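Haloacid dehalogenase-like hydrolase (PDB 3PGV) probably acts as a magnesium-dependent phosphatase of the Cof branch of the haloacid dehalogenase superfamily and carries a calcium ion in its metal site. Local coordinates at residues C228-D233 and A238-M243. Residues are numbered along the deposited sequence; the frame is centred on the assembly and turned at random.
Sequences CIAFGD and AEMLSM. With CA (calcium ion), chain E.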
loop_
_atom_site.group_PDB
_atom_site.type_symbol
_atom_site.label_atom_id
_atom_site.label_comp_id
_atom_site.label_asym_id
_atom_site.label_seq_id
_atom_site.Cartn_x
_atom_site.Cartn_y
_atom_site.Cartn_z
ATOM N N CYS A 228 -3.042 -17.329 -3.856
ATOM C CA CYS A 228 -2.304 -16.095 -4.080
ATOM C C CYS A 228 -0.825 -16.231 -3.942
ATOM O O CYS A 228 -0.335 -16.820 -2.977
ATOM C CB CYS A 228 -2.839 -14.977 -3.192
ATOM S SG CYS A 228 -4.602 -14.645 -3.403
ATOM N N ILE A 229 -0.098 -15.586 -4.851
ATOM C CA ILE A 229 1.328 -15.324 -4.719
ATOM C C ILE A 229 1.495 -13.806 -4.616
ATOM O O ILE A 229 0.884 -13.071 -5.402
ATOM C CB ILE A 229 2.173 -15.949 -5.875
ATOM C CG1 ILE A 229 3.691 -15.637 -5.680
ATOM C CG2 ILE A 229 1.663 -15.489 -7.266
ATOM C CD1 ILE A 229 4.647 -16.375 -6.623
ATOM N N ALA A 230 2.217 -13.326 -3.580
ATOM C CA ALA A 230 2.360 -11.889 -3.357
ATOM C C ALA A 230 3.809 -11.405 -3.383
ATOM O O ALA A 230 4.726 -12.149 -3.016
ATOM C CB ALA A 230 1.703 -11.494 -2.055
ATOM N N PHE A 231 4.009 -10.129 -3.773
ATOM C CA PHE A 231 5.331 -9.496 -3.848
ATOM C C PHE A 231 5.281 -8.132 -3.147
ATOM O O PHE A 231 4.322 -7.376 -3.339
ATOM C CB PHE A 231 5.759 -9.330 -5.319
ATOM C CG PHE A 231 5.825 -10.620 -6.106
ATOM C CD1 PHE A 231 4.687 -11.144 -6.719
ATOM C CD2 PHE A 231 7.039 -11.271 -6.300
ATOM C CE1 PHE A 231 4.751 -12.341 -7.454
ATOM C CE2 PHE A 231 7.101 -12.469 -7.037
ATOM C CZ PHE A 231 5.956 -12.990 -7.612
ATOM N N GLY A 232 6.303 -7.837 -2.331
ATOM C CA GLY A 232 6.387 -6.575 -1.584
ATOM C C GLY A 232 7.780 -6.247 -1.069
ATOM O O GLY A 232 8.673 -7.110 -1.065
ATOM N N ASP A 233 7.975 -5.007 -0.588
ATOM C CA ASP A 233 9.296 -4.559 -0.107
ATOM C C ASP A 233 9.230 -3.735 1.205
ATOM O O ASP A 233 10.272 -3.306 1.714
ATOM C CB ASP A 233 10.014 -3.736 -1.202
ATOM C CG ASP A 233 9.423 -2.361 -1.418
ATOM O OD1 ASP A 233 8.180 -2.225 -1.324
ATOM O OD2 ASP A 233 10.187 -1.436 -1.740
ATOM N N ALA A 238 3.889 -6.674 4.896
ATOM C CA ALA A 238 4.154 -7.797 5.803
ATOM C C ALA A 238 2.957 -8.763 5.941
ATOM O O ALA A 238 3.130 -9.974 5.744
ATOM C CB ALA A 238 4.590 -7.278 7.167
ATOM N N GLU A 239 1.734 -8.229 6.208
ATOM C CA GLU A 239 0.530 -9.078 6.329
ATOM C C GLU A 239 0.219 -9.774 4.998
ATOM O O GLU A 239 -0.015 -10.979 4.976
ATOM C CB GLU A 239 -0.705 -8.269 6.819
ATOM C CG GLU A 239 -0.511 -7.558 8.155
ATOM C CD GLU A 239 0.181 -6.201 8.084
ATOM O OE1 GLU A 239 0.511 -5.751 6.960
ATOM O OE2 GLU A 239 0.367 -5.576 9.152
HETATM N N MSE A 240 0.294 -9.029 3.888
HETATM C CA MSE A 240 0.038 -9.576 2.548
HETATM C C MSE A 240 0.980 -10.721 2.216
HETATM O O MSE A 240 0.533 -11.757 1.721
HETATM C CB MSE A 240 0.133 -8.471 1.471
HETATM C CG MSE A 240 -0.217 -8.965 0.075
HETATM SE SE MSE A 240 -0.196 -7.585 -1.260
HETATM C CE MSE A 240 1.657 -7.114 -1.220
ATOM N N LEU A 241 2.282 -10.541 2.491
ATOM C CA LEU A 241 3.293 -11.540 2.158
ATOM C C LEU A 241 3.195 -12.790 3.009
ATOM O O LEU A 241 3.477 -13.878 2.516
ATOM C CB LEU A 241 4.715 -10.939 2.229
ATOM C CG LEU A 241 5.007 -9.767 1.280
ATOM C CD1 LEU A 241 6.450 -9.304 1.423
ATOM C CD2 LEU A 241 4.721 -10.141 -0.155
ATOM N N SER A 242 2.796 -12.651 4.284
ATOM C CA SER A 242 2.675 -13.810 5.177
ATOM C C SER A 242 1.309 -14.503 5.072
ATOM O O SER A 242 1.231 -15.711 5.274
ATOM C CB SER A 242 2.981 -13.423 6.621
ATOM O OG SER A 242 2.209 -12.309 7.038
HETATM N N MSE A 243 0.240 -13.749 4.727
HETATM C CA MSE A 243 -1.120 -14.338 4.568
HETATM C C MSE A 243 -1.288 -15.056 3.222
HETATM O O MSE A 243 -2.086 -15.962 3.120
HETATM C CB MSE A 243 -2.207 -13.272 4.728
HETATM C CG MSE A 243 -2.319 -12.729 6.136
HETATM SE SE MSE A 243 -3.410 -11.125 6.212
HETATM C CE MSE A 243 -5.166 -11.906 5.855
HETATM CA CA CA E . 6.628 -0.644 -1.601
HETATM O O HOH W 1 5.047 -1.256 0.393
#
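In the beta-alpha-beta unit of the Rossmann-like HAD core formed by strand 228-232, helix 238-243 and strand 246-249, A230, F231 and G232 of the first strand pack against M240 and L241 of its helix, F231 through its backbone because its side chain points away. The helix runs roughly antiparallel to the strand (147°), the axes of the two short segments coming within 7.6 Å. A230 points its methyl at the helix and sits against both long side chains: its CB is 3.8 Å from M240 CG and equally 3.8 Å from L241 CD2. On L241, CD2 makes the closer approach to the strand backbone, 3.5 Å from A230 O and from G232 N, with CD1 a little farther over G232. M240, a selenomethionine, leaves the helix with CG anti to its backbone N (chi1 -176°) and runs extended until a bend at chi3 (64°) brings CE to 3.4 Å from F231 O. L214 and K210 of helix 210-220 also touch M240. Just beyond the strand, D233 turns away from the helix and binds the calcium ion through OD1 at 2.2 Å, with D27 OD2 and the backbone O of D29, while its N hydrogen-bonds D237 OD2. With no hydrogen bond between strand and helix, shape and apolar packing, not polarity, hold the helix beside the strand residues just before D233.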